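Local coordinates for protein GrgF (PDB 6LZH) that acts as a polyketide transferase in gregatin A biosynthesis, probably joining two polyketide chains by a Claisen-type condensation, at residues P33-M37 against A94-F98; I109-C115 against V131-V137; L114-N119 against A138-D142. All coordinates share one frame; numbering follows the deposited sequence.

Contact 1 (P33-M37 against A94-F98); sequences PALIM and AVTWF
Phe98 and Ile36 interlock where helix 84-99 packs on strand 32-38 of the central sheet of the alpha/beta hydrolase fold. The strand turns Ala34 and Ile36 to the helix, a low bump and then a tall one, and the helix answers in reverse. Its segment axis runs at 147° to that of the strand, at 10.0 Å, so that large Phe98 comes over small Ala34 while small Ala94 faces large Ile36. The phenyl ring drops into the hollow above the alanine and slides past the isoleucine in the opposite direction, with Phe98 CD2 3.8 Å from Ile36 CG1. Ile36 sets CG1 anti to its own carbonyl carbon (chi1 -56°) and continues extended, which drives CD1 into the dip between Ala94 and Val95. There it crosses the valine side chain at about a right angle, CD1 of Ile36 lying 3.8 Å from CG2 of Val95. Tyr66 of strand 62-66 touches both Ile36 and Ala94, while Leu35 points away from the helix and packs on Phe56 of helix 49-58. The tightest fit is at one corner of the ring, where Phe98 CE2 lies 3.3 Å from the methyl carbon CB of Ala34.

Contact 2 (I109-C115 against V131-V137); sequences IALWGLC and VAAAIAV
The indole of Trp112 carries Val137 CG2 3.4 Å above the plane of its ring, displaced toward the rim, while Ile135 meets the five-membered part obliquely, its CG2 3.8 Å from Trp112 CD1. The valine methyl reaches over NE1, CE2 and CZ2. NE1 donates to OE1 of Gln284, and Leu49 and Ile52 of helix 49-58 touch other parts of the side chain. With CG anti to the backbone N (chi1 -178°), the ring is turned toward Ile135 and Val137 of the neighbouring strand. Replacing Trp112 by an alanine would probably leave Gln284 OE1 without its indole donor and open a gap beside Ile135 and Val137. On the same face of the sheet, Leu114 CD1 packs 3.7 Å from Val137 CG1.

These residues belong to the beta-alpha-beta crossover made by strand 108-114, helix 116-127 and strand 133-137. The two strands are parallel, their segment axes 9° apart. Ala132 N to Ile109 O opens the series of backbone bonds; Leu111 then gives to Ala133 O and takes from Ile135 N, and Gly113 gives to Ile135 O and takes from Val137 N. This last bond is short and nearly straight, 2.7 Å from Val137 N to Gly113 O with 173° at the hydrogen. On the opposite face, Leu111 crosses Val131 at about a right angle, Leu111 CG lying 3.8 Å from Val131 CG1, and also meets Thr121 and Ala124 of the crossing helix. Ala134 and Ala136 pack against Ala125 and Leu122 of that helix. At the strand's end, Cys115 N bonds to Val137 O at 2.9 Å, just where the chain turns into the probable nucleophile elbow. Cys115, an active-site residue, takes a positive phi there, and the nearest side-chain atoms of Cys115 and His269 are about 3 Å apart.

Contact 3 (L114-N119 against A138-D142); sequences LCFGGN and APLID
Asn119 and Leu140 are joined by a hydrogen bond from ND2 to the carbonyl O of Leu140, 3.0 Å long and well aligned: the donor lies in the carbonyl plane and the oxygen close to the amide plane. A fully extended chi1 of -180° swings the amide out from helix 116-127 to meet the passing loop. The same ND2 also donates to a water that in turn donates to Ile141 O. A second bond ties Leu140 N to Cys115 O at 3.1 Å, but here the donor stands above the carbonyl plane, the angle at the oxygen being 100°. Gly118 N, 2.9 Å from that oxygen, reaches it from the opposite face, so Cys115 O is gripped by the first turn of the helix and by the loop together. Leu140 covers the helix start, its CB 3.9 Å from Phe116 N, and sends CD2 to the edge of the Phe116 ring. Alongside the first helical turn, Pro139 CB packs 4.0 Å from Asn119 N, so close to Gly118 that a side chain on that glycine would be crowded.

Farther out, Ala138 touches active-site Asp240, and Asn119 OD1 accepts from Trp218 NE1, a residue of a sodium site. The residue after the nucleophile commonly lends its backbone N-H to the oxyanion hole in alpha/beta hydrolases; Phe116 follows Cys115, the probable nucleophile, and so would hold that position. With OD1 engaged by Trp218, and ND2 shared between Leu140 O and the water, the amide is fixed in its rotation: turned over, it would probably set like atoms against each other.

In the fold
All three contacts are buried, but their chemistry changes along the fold. Contact 1 is purely apolar packing of a helix on the sheet, away from the active site and the sodium sites, whereas contact 2 is chiefly backbone pairing within the sheet. The two are continuous, since strands 32-38 and 108-114 are neighbours: Ala34 O and Ile36 O probably accept from Ala110 N and Trp112 N. Contact 3 begins where contact 2 ends, sharing Leu114 and Cys115, and replaces regular strand pairing with a few individual bonds and a water around the start of helix 116-127. Ala136 CB of contact 2 packs on Gly118 O of contact 3. Contacts 1 and 3 do not touch, their centres lying about 19 Å apart.

Contact 1 (P33-M37 against A94-F98)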
ATOM      1  N   PRO A  33      -1.259 -31.237   7.367  1.00 22.41           N
ATOM      2  CA  PRO A  33      -0.909 -29.810   7.359  1.00 21.52           C
ATOM      3  C   PRO A  33      -0.216 -29.407   6.064  1.00 18.28           C
ATOM      4  O   PRO A  33       0.249 -30.239   5.279  1.00 15.18           O
ATOM      5  CB  PRO A  33       0.024 -29.672   8.565  1.00 17.45           C
ATOM      6  CG  PRO A  33       0.687 -31.054   8.673  1.00 19.49           C
ATOM      7  CD  PRO A  33      -0.365 -32.046   8.222  1.00 20.21           C
ATOM      8  N   ALA A  34      -0.173 -28.090   5.836  1.00 18.15           N
ATOM      9  CA  ALA A  34       0.452 -27.534   4.640  1.00 15.54           C
ATOM     10  C   ALA A  34       1.140 -26.212   4.969  1.00 18.69           C
ATOM     11  O   ALA A  34       0.849 -25.563   5.986  1.00 16.95           O
ATOM     12  CB  ALA A  34      -0.557 -27.319   3.508  1.00 15.12           C
ATOM     13  N   LEU A  35       2.039 -25.812   4.065  1.00 14.69           N
ATOM     14  CA  LEU A  35       2.909 -24.658   4.264  1.00 17.52           C
ATOM     15  C   LEU A  35       3.168 -23.981   2.926  1.00 17.67           C
ATOM     16  O   LEU A  35       3.556 -24.644   1.951  1.00 14.81           O
ATOM     17  CB  LEU A  35       4.236 -25.078   4.897  1.00 16.88           C
ATOM     18  CG  LEU A  35       5.140 -23.973   5.429  1.00 20.78           C
ATOM     19  CD1 LEU A  35       4.518 -23.332   6.650  1.00 17.70           C
ATOM     20  CD2 LEU A  35       6.514 -24.555   5.775  1.00 18.45           C
ATOM     21  N   ILE A  36       2.954 -22.667   2.891  1.00 15.13           N
ATOM     22  CA  ILE A  36       3.254 -21.824   1.739  1.00 13.76           C
ATOM     23  C   ILE A  36       4.503 -21.016   2.074  1.00 14.97           C
ATOM     24  O   ILE A  36       4.498 -20.225   3.029  1.00 14.74           O
ATOM     25  CB  ILE A  36       2.077 -20.899   1.390  1.00 13.95           C
ATOM     26  CG1 ILE A  36       0.804 -21.715   1.143  1.00 14.05           C
ATOM     27  CG2 ILE A  36       2.435 -20.026   0.187  1.00 14.57           C
ATOM     28  CD1 ILE A  36      -0.429 -20.855   0.922  1.00 18.36           C
ATOM     29  N   MET A  37       5.562 -21.201   1.283  1.00 13.69           N
ATOM     30  CA  MET A  37       6.887 -20.657   1.581  1.00 15.66           C
ATOM     31  C   MET A  37       7.228 -19.507   0.639  1.00 16.17           C
ATOM     32  O   MET A  37       7.067 -19.628  -0.582  1.00 15.70           O
ATOM     33  CB  MET A  37       7.948 -21.759   1.480  1.00 11.78           C
ATOM     34  CG  MET A  37       7.705 -22.888   2.496  1.00 15.37           C
ATOM     35  SD  MET A  37       8.798 -24.303   2.243  1.00 20.22           S
ATOM     36  CE  MET A  37      10.405 -23.615   2.698  1.00 17.77           C
ATOM     37  N   ALA A  94      -3.011 -17.670  -2.803  1.00 13.61           N
ATOM     38  CA  ALA A  94      -2.375 -18.977  -2.661  1.00 17.54           C
ATOM     39  C   ALA A  94      -3.115 -19.844  -1.646  1.00 16.93           C
ATOM     40  O   ALA A  94      -3.338 -21.036  -1.887  1.00 18.43           O
ATOM     41  CB  ALA A  94      -0.907 -18.794  -2.261  1.00 12.49           C
ATOM     42  N   VAL A  95      -3.522 -19.258  -0.511  1.00 17.06           N
ATOM     43  CA  VAL A  95      -4.289 -20.008   0.485  1.00 16.47           C
ATOM     44  C   VAL A  95      -5.597 -20.514  -0.131  1.00 22.01           C
ATOM     45  O   VAL A  95      -5.971 -21.681   0.039  1.00 20.02           O
ATOM     46  CB  VAL A  95      -4.544 -19.134   1.731  1.00 16.36           C
ATOM     47  CG1 VAL A  95      -5.697 -19.699   2.586  1.00 17.48           C
ATOM     48  CG2 VAL A  95      -3.270 -18.957   2.561  1.00 15.19           C
ATOM     49  N   THR A  96      -6.298 -19.644  -0.865  1.00 18.11           N
ATOM     50  CA  THR A  96      -7.530 -20.031  -1.563  1.00 18.70           C
ATOM     51  C   THR A  96      -7.299 -21.231  -2.468  1.00 23.16           C
ATOM     52  O   THR A  96      -8.058 -22.206  -2.432  1.00 23.05           O
ATOM     53  CB  THR A  96      -8.048 -18.848  -2.383  1.00 20.50           C
ATOM     54  OG1 THR A  96      -8.388 -17.781  -1.497  1.00 18.46           O
ATOM     55  CG2 THR A  96      -9.266 -19.240  -3.228  1.00 18.54           C
ATOM     56  N   TRP A  97      -6.264 -21.157  -3.303  1.00 18.67           N
ATOM     57  CA  TRP A  97      -5.892 -22.274  -4.169  1.00 22.13           C
ATOM     58  C   TRP A  97      -5.593 -23.534  -3.361  1.00 25.97           C
ATOM     59  O   TRP A  97      -6.097 -24.626  -3.666  1.00 22.45           O
ATOM     60  CB  TRP A  97      -4.671 -21.869  -5.001  1.00 19.28           C
ATOM     61  CG  TRP A  97      -4.150 -22.920  -5.902  1.00 22.32           C
ATOM     62  CD1 TRP A  97      -4.638 -23.265  -7.130  1.00 24.06           C
ATOM     63  CD2 TRP A  97      -3.015 -23.766  -5.666  1.00 23.97           C
ATOM     64  NE1 TRP A  97      -3.876 -24.287  -7.671  1.00 23.91           N
ATOM     65  CE2 TRP A  97      -2.876 -24.606  -6.789  1.00 24.99           C
ATOM     66  CE3 TRP A  97      -2.103 -23.890  -4.613  1.00 24.35           C
ATOM     67  CZ2 TRP A  97      -1.867 -25.562  -6.885  1.00 28.17           C
ATOM     68  CZ3 TRP A  97      -1.097 -24.837  -4.709  1.00 28.30           C
ATOM     69  CH2 TRP A  97      -0.986 -25.660  -5.839  1.00 27.96           C
ATOM     70  N   PHE A  98      -4.756 -23.402  -2.326  1.00 23.00           N
ATOM     71  CA  PHE A  98      -4.244 -24.577  -1.628  1.00 23.24           C
ATOM     72  C   PHE A  98      -5.354 -25.355  -0.946  1.00 26.66           C
ATOM     73  O   PHE A  98      -5.306 -26.592  -0.898  1.00 33.00           O
ATOM     74  CB  PHE A  98      -3.185 -24.161  -0.594  1.00 25.79           C
ATOM     75  CG  PHE A  98      -2.139 -25.203  -0.377  1.00 24.84           C
ATOM     76  CD1 PHE A  98      -2.272 -26.415  -1.029  1.00 29.56           C
ATOM     77  CD2 PHE A  98      -1.030 -24.986   0.417  1.00 28.72           C
ATOM     78  CE1 PHE A  98      -1.345 -27.399  -0.893  1.00 36.28           C
ATOM     79  CE2 PHE A  98      -0.067 -26.004   0.562  1.00 32.87           C
ATOM     80  CZ  PHE A  98      -0.249 -27.203  -0.100  1.00 31.39           C
TER

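Contact 2 (I109-C115 against V131-V137)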
ATOM      1  N   ILE A 109      -3.158 -24.786   7.481  1.00 20.36           N
ATOM      2  CA  ILE A 109      -2.390 -24.112   6.441  1.00 18.21           C
ATOM      3  C   ILE A 109      -1.570 -23.026   7.106  1.00 18.26           C
ATOM      4  O   ILE A 109      -2.131 -22.085   7.682  1.00 18.14           O
ATOM      5  CB  ILE A 109      -3.296 -23.532   5.350  1.00 17.81           C
ATOM      6  CG1 ILE A 109      -3.986 -24.680   4.604  1.00 17.77           C
ATOM      7  CG2 ILE A 109      -2.467 -22.667   4.391  1.00 17.01           C
ATOM      8  CD1 ILE A 109      -4.992 -24.229   3.557  1.00 21.97           C
ATOM      9  N   ALA A 110      -0.253 -23.164   7.038  1.00 15.73           N
ATOM     10  CA  ALA A 110       0.666 -22.215   7.645  1.00 17.02           C
ATOM     11  C   ALA A 110       1.414 -21.438   6.561  1.00 12.83           C
ATOM     12  O   ALA A 110       1.484 -21.848   5.403  1.00 16.94           O
ATOM     13  CB  ALA A 110       1.640 -22.946   8.581  1.00 16.78           C
ATOM     14  N   LEU A 111       1.932 -20.274   6.939  1.00 13.99           N
ATOM     15  CA  LEU A 111       2.773 -19.462   6.075  1.00 15.14           C
ATOM     16  C   LEU A 111       4.178 -19.428   6.656  1.00 15.32           C
ATOM     17  O   LEU A 111       4.344 -19.350   7.877  1.00 15.71           O
ATOM     18  CB  LEU A 111       2.236 -18.029   5.963  1.00 12.19           C
ATOM     19  CG  LEU A 111       0.799 -17.844   5.460  1.00 13.68           C
ATOM     20  CD1 LEU A 111       0.466 -16.347   5.381  1.00 11.28           C
ATOM     21  CD2 LEU A 111       0.623 -18.540   4.106  1.00 10.16           C
ATOM     22  N   TRP A 112       5.177 -19.432   5.779  1.00 13.09           N
ATOM     23  CA  TRP A 112       6.580 -19.419   6.177  1.00 13.27           C
ATOM     24  C   TRP A 112       7.311 -18.495   5.219  1.00 12.36           C
ATOM     25  O   TRP A 112       7.085 -18.547   4.013  1.00 13.78           O
ATOM     26  CB  TRP A 112       7.156 -20.844   6.122  1.00 13.26           C
ATOM     27  CG  TRP A 112       8.602 -21.074   6.535  1.00 12.47           C
ATOM     28  CD1 TRP A 112       9.042 -21.705   7.680  1.00 15.91           C
ATOM     29  CD2 TRP A 112       9.772 -20.778   5.773  1.00 13.40           C
ATOM     30  NE1 TRP A 112      10.420 -21.767   7.693  1.00 12.59           N
ATOM     31  CE2 TRP A 112      10.893 -21.209   6.534  1.00 15.33           C
ATOM     32  CE3 TRP A 112       9.991 -20.169   4.531  1.00 14.97           C
ATOM     33  CZ2 TRP A 112      12.208 -21.060   6.079  1.00 15.36           C
ATOM     34  CZ3 TRP A 112      11.308 -20.013   4.086  1.00 16.88           C
ATOM     35  CH2 TRP A 112      12.389 -20.458   4.854  1.00 14.34           C
ATOM     36  N   GLY A 113       8.184 -17.649   5.731  1.00 13.83           N
ATOM     37  CA  GLY A 113       8.883 -16.712   4.867  1.00 11.40           C
ATOM     38  C   GLY A 113      10.278 -16.429   5.365  1.00 13.05           C
ATOM     39  O   GLY A 113      10.514 -16.330   6.573  1.00 13.59           O
ATOM     40  N   LEU A 114      11.206 -16.260   4.417  1.00 11.37           N
ATOM     41  CA  LEU A 114      12.590 -15.908   4.711  1.00 14.51           C
ATOM     42  C   LEU A 114      12.866 -14.495   4.207  1.00 15.60           C
ATOM     43  O   LEU A 114      12.530 -14.153   3.069  1.00 14.12           O
ATOM     44  CB  LEU A 114      13.554 -16.901   4.048  1.00 13.29           C
ATOM     45  CG  LEU A 114      15.041 -16.550   4.112  1.00 16.81           C
ATOM     46  CD1 LEU A 114      15.569 -16.573   5.569  1.00 18.38           C
ATOM     47  CD2 LEU A 114      15.845 -17.497   3.250  1.00 16.63           C
ATOM     48  N   CYS A 115      13.474 -13.670   5.053  1.00 16.71           N
ATOM     49  CA  CYS A 115      13.954 -12.338   4.658  1.00 16.46           C
ATOM     50  C   CYS A 115      12.748 -11.517   4.209  1.00 16.60           C
ATOM     51  O   CYS A 115      11.796 -11.358   4.995  1.00 15.63           O
ATOM     52  CB  CYS A 115      15.075 -12.527   3.622  1.00 17.44           C
ATOM     53  SG  CYS A 115      15.777 -10.969   2.949  1.00 22.27           S
ATOM     54  N   VAL A 131      -5.393 -18.578   7.843  1.00 19.53           N
ATOM     55  CA  VAL A 131      -4.047 -19.084   8.095  1.00 20.61           C
ATOM     56  C   VAL A 131      -3.993 -19.601   9.527  1.00 18.76           C
ATOM     57  O   VAL A 131      -4.426 -18.912  10.460  1.00 20.69           O
ATOM     58  CB  VAL A 131      -3.007 -17.973   7.842  1.00 19.33           C
ATOM     59  CG1 VAL A 131      -1.622 -18.381   8.322  1.00 18.17           C
ATOM     60  CG2 VAL A 131      -2.999 -17.590   6.353  1.00 18.16           C
ATOM     61  N   ALA A 132      -3.466 -20.815   9.711  1.00 15.37           N
ATOM     62  CA  ALA A 132      -3.439 -21.414  11.035  1.00 15.98           C
ATOM     63  C   ALA A 132      -2.223 -20.999  11.849  1.00 17.06           C
ATOM     64  O   ALA A 132      -2.288 -21.013  13.082  1.00 16.04           O
ATOM     65  CB  ALA A 132      -3.493 -22.940  10.923  1.00 17.55           C
ATOM     66  N   ALA A 133      -1.133 -20.600  11.191  1.00 16.59           N
ATOM     67  CA  ALA A 133       0.127 -20.292  11.867  1.00 17.17           C
ATOM     68  C   ALA A 133       1.050 -19.631  10.857  1.00 13.68           C
ATOM     69  O   ALA A 133       0.905 -19.830   9.653  1.00 16.59           O
ATOM     70  CB  ALA A 133       0.785 -21.558  12.453  1.00 13.63           C
ATOM     71  N   ALA A 134       2.007 -18.846  11.361  1.00 12.28           N
ATOM     72  CA  ALA A 134       2.932 -18.129  10.495  1.00 11.88           C
ATOM     73  C   ALA A 134       4.324 -18.173  11.103  1.00 15.92           C
ATOM     74  O   ALA A 134       4.469 -18.008  12.317  1.00 14.95           O
ATOM     75  CB  ALA A 134       2.506 -16.664  10.292  1.00 11.00           C
ATOM     76  N   ILE A 135       5.341 -18.386  10.256  1.00 12.33           N
ATOM     77  CA  ILE A 135       6.744 -18.373  10.675  1.00 10.25           C
ATOM     78  C   ILE A 135       7.509 -17.380   9.811  1.00 15.34           C
ATOM     79  O   ILE A 135       7.486 -17.479   8.575  1.00 11.77           O
ATOM     80  CB  ILE A 135       7.392 -19.766  10.559  1.00 11.58           C
ATOM     81  CG1 ILE A 135       6.646 -20.792  11.431  1.00 11.67           C
ATOM     82  CG2 ILE A 135       8.900 -19.663  10.916  1.00 13.76           C
ATOM     83  CD1 ILE A 135       7.064 -22.270  11.122  1.00 15.06           C
ATOM     84  N   ALA A 136       8.208 -16.441  10.458  1.00 11.05           N
ATOM     85  CA  ALA A 136       9.067 -15.485   9.767  1.00 16.42           C
ATOM     86  C   ALA A 136      10.517 -15.746  10.160  1.00 15.54           C
ATOM     87  O   ALA A 136      10.864 -15.696  11.343  1.00 16.13           O
ATOM     88  CB  ALA A 136       8.665 -14.041  10.099  1.00 15.69           C
ATOM     89  N   VAL A 137      11.355 -16.035   9.173  1.00 12.42           N
ATOM     90  CA  VAL A 137      12.774 -16.291   9.390  1.00 14.83           C
ATOM     91  C   VAL A 137      13.574 -15.099   8.891  1.00 13.07           C
ATOM     92  O   VAL A 137      13.512 -14.758   7.703  1.00 13.66           O
ATOM     93  CB  VAL A 137      13.227 -17.577   8.685  1.00 11.15           C
ATOM     94  CG1 VAL A 137      14.703 -17.771   8.917  1.00 12.50           C
ATOM     95  CG2 VAL A 137      12.402 -18.782   9.159  1.00 14.17           C
TER

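Contact 3 (L114-N119 against A138-D142)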
ATOM      1  N   LEU A 114      11.206 -16.260   4.417  1.00 11.37           N
ATOM      2  CA  LEU A 114      12.590 -15.908   4.711  1.00 14.51           C
ATOM      3  C   LEU A 114      12.866 -14.495   4.207  1.00 15.60           C
ATOM      4  O   LEU A 114      12.530 -14.153   3.069  1.00 14.12           O
ATOM      5  CB  LEU A 114      13.554 -16.901   4.048  1.00 13.29           C
ATOM      6  CG  LEU A 114      15.041 -16.550   4.112  1.00 16.81           C
ATOM      7  CD1 LEU A 114      15.569 -16.573   5.569  1.00 18.38           C
ATOM      8  CD2 LEU A 114      15.845 -17.497   3.250  1.00 16.63           C
ATOM      9  N   CYS A 115      13.474 -13.670   5.053  1.00 16.71           N
ATOM     10  CA  CYS A 115      13.954 -12.338   4.658  1.00 16.46           C
ATOM     11  C   CYS A 115      12.748 -11.517   4.209  1.00 16.60           C
ATOM     12  O   CYS A 115      11.796 -11.358   4.995  1.00 15.63           O
ATOM     13  CB  CYS A 115      15.075 -12.527   3.622  1.00 17.44           C
ATOM     14  SG  CYS A 115      15.777 -10.969   2.949  1.00 22.27           S
ATOM     15  N   PHE A 116      12.723 -10.945   2.999  1.00 15.03           N
ATOM     16  CA  PHE A 116      11.556 -10.183   2.572  1.00 17.67           C
ATOM     17  C   PHE A 116      10.303 -11.052   2.567  1.00 16.29           C
ATOM     18  O   PHE A 116       9.207 -10.553   2.830  1.00 15.90           O
ATOM     19  CB  PHE A 116      11.802  -9.577   1.191  1.00 16.84           C
ATOM     20  CG  PHE A 116      10.634  -8.743   0.706  1.00 24.61           C
ATOM     21  CD1 PHE A 116      10.504  -7.436   1.107  1.00 22.88           C
ATOM     22  CD2 PHE A 116       9.674  -9.282  -0.138  1.00 23.20           C
ATOM     23  CE1 PHE A 116       9.446  -6.661   0.675  1.00 26.26           C
ATOM     24  CE2 PHE A 116       8.613  -8.517  -0.571  1.00 21.93           C
ATOM     25  CZ  PHE A 116       8.497  -7.211  -0.165  1.00 22.51           C
ATOM     26  N   GLY A 117      10.446 -12.348   2.273  1.00 15.41           N
ATOM     27  CA  GLY A 117       9.316 -13.258   2.345  1.00 13.95           C
ATOM     28  C   GLY A 117       8.708 -13.347   3.735  1.00 16.20           C
ATOM     29  O   GLY A 117       7.508 -13.620   3.860  1.00 14.47           O
ATOM     30  N   GLY A 118       9.506 -13.074   4.773  1.00 11.58           N
ATOM     31  CA  GLY A 118       8.997 -13.088   6.130  1.00 15.24           C
ATOM     32  C   GLY A 118       8.200 -11.851   6.457  1.00 13.91           C
ATOM     33  O   GLY A 118       7.253 -11.916   7.240  1.00 15.95           O
ATOM     34  N   ASN A 119       8.570 -10.720   5.859  1.00 13.41           N
ATOM     35  CA  ASN A 119       7.757  -9.514   5.953  1.00 14.65           C
ATOM     36  C   ASN A 119       6.381  -9.761   5.341  1.00 14.08           C
ATOM     37  O   ASN A 119       5.351  -9.535   5.979  1.00 15.11           O
ATOM     38  CB  ASN A 119       8.488  -8.367   5.251  1.00 14.90           C
ATOM     39  CG  ASN A 119       7.723  -7.043   5.290  1.00 19.54           C
ATOM     40  OD1 ASN A 119       6.599  -6.948   4.820  1.00 17.41           O
ATOM     41  ND2 ASN A 119       8.366  -6.008   5.819  1.00 17.83           N
ATOM     42  N   ALA A 138      14.362 -14.490   9.801  1.00 16.87           N
ATOM     43  CA  ALA A 138      15.160 -13.305   9.547  1.00 14.72           C
ATOM     44  C   ALA A 138      14.406 -12.274   8.701  1.00 17.95           C
ATOM     45  O   ALA A 138      14.917 -11.854   7.651  1.00 18.28           O
ATOM     46  CB  ALA A 138      16.482 -13.697   8.891  1.00 14.68           C
ATOM     47  N   PRO A 139      13.207 -11.837   9.113  1.00 15.08           N
ATOM     48  CA  PRO A 139      12.405 -10.968   8.237  1.00 15.52           C
ATOM     49  C   PRO A 139      13.047  -9.613   8.004  1.00 19.25           C
ATOM     50  O   PRO A 139      13.645  -9.019   8.905  1.00 17.74           O
ATOM     51  CB  PRO A 139      11.082 -10.821   8.992  1.00 16.30           C
ATOM     52  CG  PRO A 139      11.431 -11.072  10.444  1.00 17.07           C
ATOM     53  CD  PRO A 139      12.480 -12.185  10.350  1.00 14.97           C
ATOM     54  N   LEU A 140      12.908  -9.123   6.771  1.00 17.94           N
ATOM     55  CA  LEU A 140      13.361  -7.777   6.423  1.00 18.46           C
ATOM     56  C   LEU A 140      12.279  -6.798   6.865  1.00 17.56           C
ATOM     57  O   LEU A 140      11.139  -6.890   6.405  1.00 20.95           O
ATOM     58  CB  LEU A 140      13.622  -7.684   4.918  1.00 22.47           C
ATOM     59  CG  LEU A 140      13.859  -6.362   4.176  1.00 24.91           C
ATOM     60  CD1 LEU A 140      14.728  -5.409   4.972  1.00 27.67           C
ATOM     61  CD2 LEU A 140      14.525  -6.683   2.843  1.00 23.89           C
ATOM     62  N   ILE A 141      12.613  -5.905   7.792  1.00 18.00           N
ATOM     63  CA  ILE A 141      11.614  -5.044   8.422  1.00 18.65           C
ATOM     64  C   ILE A 141      11.570  -3.661   7.776  1.00 25.34           C
ATOM     65  O   ILE A 141      10.491  -3.095   7.582  1.00 25.11           O
ATOM     66  CB  ILE A 141      11.871  -4.933   9.943  1.00 18.83           C
ATOM     67  CG1 ILE A 141      11.750  -6.295  10.631  1.00 18.59           C
ATOM     68  CG2 ILE A 141      10.917  -3.938  10.586  1.00 19.12           C
ATOM     69  CD1 ILE A 141      10.493  -7.074  10.272  1.00 17.98           C
ATOM     70  N   ASP A 142      12.727  -3.082   7.451  1.00 25.00           N
ATOM     71  CA  ASP A 142      12.752  -1.708   6.963  1.00 32.74           C
ATOM     72  C   ASP A 142      13.690  -1.590   5.776  1.00 35.80           C
ATOM     73  O   ASP A 142      14.861  -1.966   5.870  1.00 40.07           O
ATOM     74  CB  ASP A 142      13.181  -0.743   8.077  1.00 35.69           C
ATOM     75  CG  ASP A 142      13.121   0.711   7.647  1.00 41.11           C
ATOM     76  OD1 ASP A 142      12.134   1.099   6.973  1.00 38.46           O
ATOM     77  OD2 ASP A 142      14.056   1.463   7.993  1.00 41.48           O
TER
HETATM   78  O   HOH W   1       8.014  -2.941   6.390  1.00 20.40           O